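Local coordinates for protein adenylosuccinate lyase (Francisella tularensis subsp. tularensis SCHU S4, PDB 4EEI) that probably cleaves adenylosuccinate to AMP and fumarate, and releases fumarate from the succinylated aminoimidazole carboxamide nucleotide (SAICAR) of de novo purine synthesis, at residues 215-219 against 309-313; 222-226 against 312-317. All blocks are in the same frame, centred on the assembly; numbering follows the deposited sequence.

Contact 1 of 2, residues 215-219 against 309-313. With AMP (adenosine monophosphate), chain O; EDO (1,2-ethanediol), chain Q.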
# COMPACT_ATOMS: atom_id res chain seq x y z
N PRO B 215 0.47 22.42 3.64
CA PRO B 215 0.16 21.28 2.76
C PRO B 215 0.83 19.99 3.23
O PRO B 215 1.96 20.00 3.73
CB PRO B 215 0.71 21.73 1.39
CG PRO B 215 1.72 22.82 1.71
CD PRO B 215 1.19 23.50 2.94
N ARG B 216 0.12 18.88 3.07
CA ARG B 216 0.55 17.63 3.69
C ARG B 216 1.63 16.88 2.94
O ARG B 216 2.09 15.83 3.42
CB ARG B 216 -0.66 16.72 3.96
CG ARG B 216 -1.00 16.56 5.44
CD ARG B 216 -1.22 17.92 6.11
NE ARG B 216 -1.29 17.82 7.58
CZ ARG B 216 -1.34 18.87 8.39
NH1 ARG B 216 -1.32 20.10 7.90
NH2 ARG B 216 -1.41 18.69 9.70
N ASP B 217 2.07 17.40 1.80
CA ASP B 217 3.13 16.73 1.03
C ASP B 217 4.50 16.84 1.69
O ASP B 217 5.43 16.08 1.36
CB ASP B 217 3.18 17.22 -0.42
CG ASP B 217 3.64 18.68 -0.54
OD1 ASP B 217 4.82 18.92 -0.88
OD2 ASP B 217 2.81 19.57 -0.29
N ARG B 218 4.66 17.79 2.61
CA ARG B 218 5.92 17.90 3.34
C ARG B 218 6.02 16.72 4.29
O ARG B 218 7.04 16.02 4.32
CB ARG B 218 5.99 19.22 4.11
CG ARG B 218 5.85 20.45 3.21
CD ARG B 218 6.26 21.74 3.93
NE ARG B 218 6.29 22.88 3.01
CZ ARG B 218 7.37 23.26 2.32
NH1 ARG B 218 8.50 22.58 2.44
NH2 ARG B 218 7.31 24.31 1.53
N ILE B 219 4.96 16.48 5.05
CA ILE B 219 4.92 15.30 5.90
C ILE B 219 5.06 14.03 5.07
O ILE B 219 5.79 13.12 5.45
CB ILE B 219 3.62 15.24 6.74
CG1 ILE B 219 3.70 16.26 7.88
CG2 ILE B 219 3.43 13.83 7.33
CD1 ILE B 219 2.37 16.48 8.60
N GLU B 309 -3.17 11.27 11.55
CA GLU B 309 -1.87 11.72 12.05
C GLU B 309 -1.69 11.46 13.54
O GLU B 309 -0.58 11.17 13.99
CB GLU B 309 -1.65 13.21 11.69
CG GLU B 309 -1.37 13.40 10.20
CD GLU B 309 -1.46 14.84 9.71
OE1 GLU B 309 -1.94 15.72 10.46
OE2 GLU B 309 -1.05 15.09 8.55
N ARG B 310 -2.77 11.56 14.31
CA ARG B 310 -2.67 11.31 15.76
C ARG B 310 -2.25 9.88 16.06
O ARG B 310 -1.64 9.62 17.09
CB ARG B 310 -4.02 11.57 16.44
CG ARG B 310 -4.49 13.03 16.45
CD ARG B 310 -5.80 13.13 17.24
NE ARG B 310 -6.50 14.39 17.02
CZ ARG B 310 -6.37 15.47 17.78
NH1 ARG B 310 -5.54 15.47 18.82
NH2 ARG B 310 -7.06 16.56 17.49
N PHE B 311 -2.59 8.95 15.18
CA PHE B 311 -2.17 7.55 15.34
C PHE B 311 -0.78 7.32 14.76
O PHE B 311 0.12 6.86 15.46
CB PHE B 311 -3.11 6.60 14.60
CG PHE B 311 -4.38 6.29 15.35
CD1 PHE B 311 -4.41 5.30 16.31
CD2 PHE B 311 -5.56 6.96 15.04
CE1 PHE B 311 -5.59 5.00 16.98
CE2 PHE B 311 -6.74 6.66 15.69
CZ PHE B 311 -6.76 5.69 16.67
N TYR B 312 -0.60 7.62 13.48
CA TYR B 312 0.59 7.12 12.79
C TYR B 312 1.87 7.93 13.00
O TYR B 312 2.96 7.37 12.92
CB TYR B 312 0.31 6.87 11.29
CG TYR B 312 0.68 8.01 10.38
CD1 TYR B 312 1.97 8.13 9.86
CD2 TYR B 312 -0.26 8.96 10.00
CE1 TYR B 312 2.30 9.17 9.01
CE2 TYR B 312 0.06 10.00 9.14
CZ TYR B 312 1.35 10.10 8.66
OH TYR B 312 1.68 11.14 7.81
N LEU B 313 1.77 9.23 13.26
CA LEU B 313 2.99 10.02 13.44
C LEU B 313 3.77 9.65 14.71
O LEU B 313 4.97 9.42 14.64
CB LEU B 313 2.72 11.53 13.38
CG LEU B 313 2.47 12.10 11.98
CD1 LEU B 313 2.21 13.61 12.06
CD2 LEU B 313 3.64 11.80 11.05
P AMP O . -10.17 14.83 15.40
O1P AMP O . -10.47 13.81 16.47
O2P AMP O . -10.91 14.59 14.10
O3P AMP O . -8.71 15.15 15.24
O5' AMP O . -10.81 16.19 15.97
C5' AMP O . -10.54 17.44 15.34
C4' AMP O . -10.83 18.58 16.31
O4' AMP O . -10.56 19.84 15.69
C3' AMP O . -12.30 18.58 16.72
O3' AMP O . -12.38 18.73 18.14
C2' AMP O . -12.89 19.81 16.06
O2' AMP O . -13.85 20.43 16.90
C1' AMP O . -11.69 20.71 15.84
N9 AMP O . -11.87 21.55 14.63
C8 AMP O . -13.02 21.75 13.98
N7 AMP O . -12.84 22.58 12.92
C5 AMP O . -11.54 22.93 12.90
C6 AMP O . -10.68 23.79 12.05
N6 AMP O . -11.19 24.45 10.98
N1 AMP O . -9.38 23.88 12.37
C2 AMP O . -8.86 23.22 13.43
N3 AMP O . -9.58 22.43 14.24
C4 AMP O . -10.91 22.25 14.03
C1 EDO Q . -2.39 17.41 13.86
O1 EDO Q . -2.68 16.97 12.54
C2 EDO Q . -2.29 16.19 14.77
O2 EDO Q . -3.34 15.29 14.43
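A buried salt bridge between R216 and E309, next to the AMP pocket, joins the start of helix 217-244 to helix 304-333 in the helical core of this lyase. R216 grips the carboxylate side-on. R216 NE gives a hydrogen bond to E309 OE2 at 2.9 Å, nearly straight at 170°, and R216 NH2 gives one to E309 OE1 at 3.1 Å. Both oxygens receive on their syn lone pairs. The guanidinium and carboxylate planes are 21° apart, so the two groups lie almost flat together. The R216 chain bends at chi2 (56°), which turns its NE edge to the glutamate. E309 OE1 also takes a bond from H305 ND1, and a 1,2-ethanediol, probably from the crystallisation liquor, lies close to it. R216 NH1 turns to a second carboxylate, that of D99.

Beside the bridge, I219 CD1 packs on E309 OE2 at 3.7 Å. I219 CG2 reaches Y312 OH at 3.2 Å and L313 CD2 at 4.2 Å. R310, one residue after E309, binds the nucleotide: its NE meets AMP O3P at 2.9 Å, and NH2 bonds the same oxygen. D68 is a second partner of R310. L102 of helix 94-131 packs against R216, I219 and L313, while I290 and A291 of helix 272-293 touch the Y312 ring.

Contact 2 of 2, residues 222-226 against 312-317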
# COMPACT_ATOMS: atom_id res chain seq x y z
N LEU B 222 8.69 13.26 4.09
CA LEU B 222 9.47 12.71 5.19
C LEU B 222 9.11 11.25 5.45
O LEU B 222 9.99 10.40 5.62
CB LEU B 222 9.26 13.53 6.47
CG LEU B 222 9.92 12.99 7.74
CD1 LEU B 222 11.43 12.86 7.56
CD2 LEU B 222 9.62 13.87 8.95
N ILE B 223 7.81 10.97 5.49
CA ILE B 223 7.34 9.60 5.70
C ILE B 223 7.81 8.67 4.57
O ILE B 223 8.11 7.50 4.81
CB ILE B 223 5.81 9.57 5.87
CG1 ILE B 223 5.41 10.44 7.07
CG2 ILE B 223 5.28 8.14 6.04
CD1 ILE B 223 5.97 9.96 8.40
N SER B 224 7.88 9.20 3.35
CA SER B 224 8.44 8.44 2.22
C SER B 224 9.91 8.10 2.41
O SER B 224 10.36 7.00 2.06
CB SER B 224 8.25 9.20 0.91
OG SER B 224 6.87 9.30 0.61
N ILE B 225 10.67 9.05 2.95
CA ILE B 225 12.06 8.75 3.30
C ILE B 225 12.12 7.65 4.37
O ILE B 225 12.95 6.74 4.32
CB ILE B 225 12.81 9.99 3.80
CG1 ILE B 225 12.87 11.06 2.71
CG2 ILE B 225 14.23 9.62 4.26
CD1 ILE B 225 13.36 12.41 3.22
N HIS B 226 11.23 7.73 5.35
CA HIS B 226 11.21 6.72 6.41
C HIS B 226 10.84 5.35 5.82
O HIS B 226 11.33 4.32 6.30
CB HIS B 226 10.22 7.14 7.51
CG HIS B 226 10.77 8.17 8.44
ND1 HIS B 226 10.14 8.53 9.62
CD2 HIS B 226 11.90 8.92 8.38
CE1 HIS B 226 10.86 9.45 10.24
NE2 HIS B 226 11.94 9.70 9.52
N TYR B 312 -0.60 7.62 13.48
CA TYR B 312 0.59 7.12 12.79
C TYR B 312 1.87 7.93 13.00
O TYR B 312 2.96 7.37 12.92
CB TYR B 312 0.31 6.87 11.29
CG TYR B 312 0.68 8.01 10.38
CD1 TYR B 312 1.97 8.13 9.86
CD2 TYR B 312 -0.26 8.96 10.00
CE1 TYR B 312 2.30 9.17 9.01
CE2 TYR B 312 0.06 10.00 9.14
CZ TYR B 312 1.35 10.10 8.66
OH TYR B 312 1.68 11.14 7.81
N LEU B 313 1.77 9.23 13.26
CA LEU B 313 2.99 10.02 13.44
C LEU B 313 3.77 9.65 14.71
O LEU B 313 4.97 9.42 14.64
CB LEU B 313 2.72 11.53 13.38
CG LEU B 313 2.47 12.10 11.98
CD1 LEU B 313 2.21 13.61 12.06
CD2 LEU B 313 3.64 11.80 11.05
N PRO B 314 3.10 9.59 15.88
CA PRO B 314 3.88 9.15 17.04
C PRO B 314 4.37 7.71 16.88
O PRO B 314 5.45 7.36 17.40
CB PRO B 314 2.87 9.24 18.20
CG PRO B 314 1.90 10.30 17.76
CD PRO B 314 1.75 10.04 16.28
N ASP B 315 3.61 6.87 16.19
CA ASP B 315 4.05 5.49 15.99
C ASP B 315 5.22 5.43 15.03
O ASP B 315 6.14 4.65 15.21
CB ASP B 315 2.93 4.60 15.47
CG ASP B 315 1.90 4.28 16.52
OD1 ASP B 315 2.13 4.59 17.71
OD2 ASP B 315 0.85 3.70 16.16
N ASN B 316 5.16 6.23 13.97
CA ASN B 316 6.23 6.24 12.99
C ASN B 316 7.56 6.64 13.62
O ASN B 316 8.56 5.94 13.50
CB ASN B 316 5.87 7.16 11.83
CG ASN B 316 6.86 7.09 10.70
OD1 ASN B 316 7.89 7.78 10.71
ND2 ASN B 316 6.57 6.25 9.71
N PHE B 317 7.57 7.77 14.33
CA PHE B 317 8.80 8.18 14.99
C PHE B 317 9.21 7.22 16.11
O PHE B 317 10.40 6.91 16.28
CB PHE B 317 8.67 9.62 15.51
CG PHE B 317 8.69 10.64 14.41
CD1 PHE B 317 9.87 10.93 13.74
CD2 PHE B 317 7.53 11.30 14.03
CE1 PHE B 317 9.89 11.87 12.71
CE2 PHE B 317 7.54 12.24 13.01
CZ PHE B 317 8.73 12.52 12.35
O HOH W 1 7.46 5.26 7.03
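H226 and N316 form the polar centre of a buried helix pair. The axes of the short helical segments 222-226 and 312-317 approach to 11.8 Å at 39°. H226 ND1 donates to N316 OD1 at 2.6 Å, with an angle of 168° at the hydrogen. The imidazole and amide planes are nearly coplanar, and the donor lies in the carbonyl plane. N316 CG stands anti to the backbone N (chi1 -173°), which carries the amide across to the histidine.

The tight side is aromatic and aliphatic. H226 turns its edge to the face of F317 in an offset edge-to-face pair, with CE1 of H226 3.6 Å from F317 CE1. L222 CD2 meets the F317 rim at CZ, 3.8 Å away. I223 CD1 lies alongside the N316 amide, 3.7 Å from OD1, and touches the Y312 edge at CE1.

The looser side is bridged by water. One molecule donates to I223 O and accepts from N316 ND2, which also bonds H287 ND1. Both ends of the amide therefore have partners. The bond to N316 OD1 requires a proton on ND1 of H226, and the bonds at both ends probably fix which way the N316 amide is turned, in a site that is buried but not wholly apolar.

From the N terminus, the chain first reaches 215-219, where helix 217-244 begins, and about two turns later 222-226 on the same helix. It then runs through helix 272-293 and returns along helix 304-333. There 309-313 closes contact 1 and 312-317 closes contact 2, sharing Y312 and L313. The contacts follow the same order on both helices, so their two loops cross rather than nest. Their centres are about 8 Å apart. Together they carry the pairing of the two long helices from the salt bridge near the AMP pocket toward the centre of the chain. Helices 94-131 and 272-293 touch both contacts.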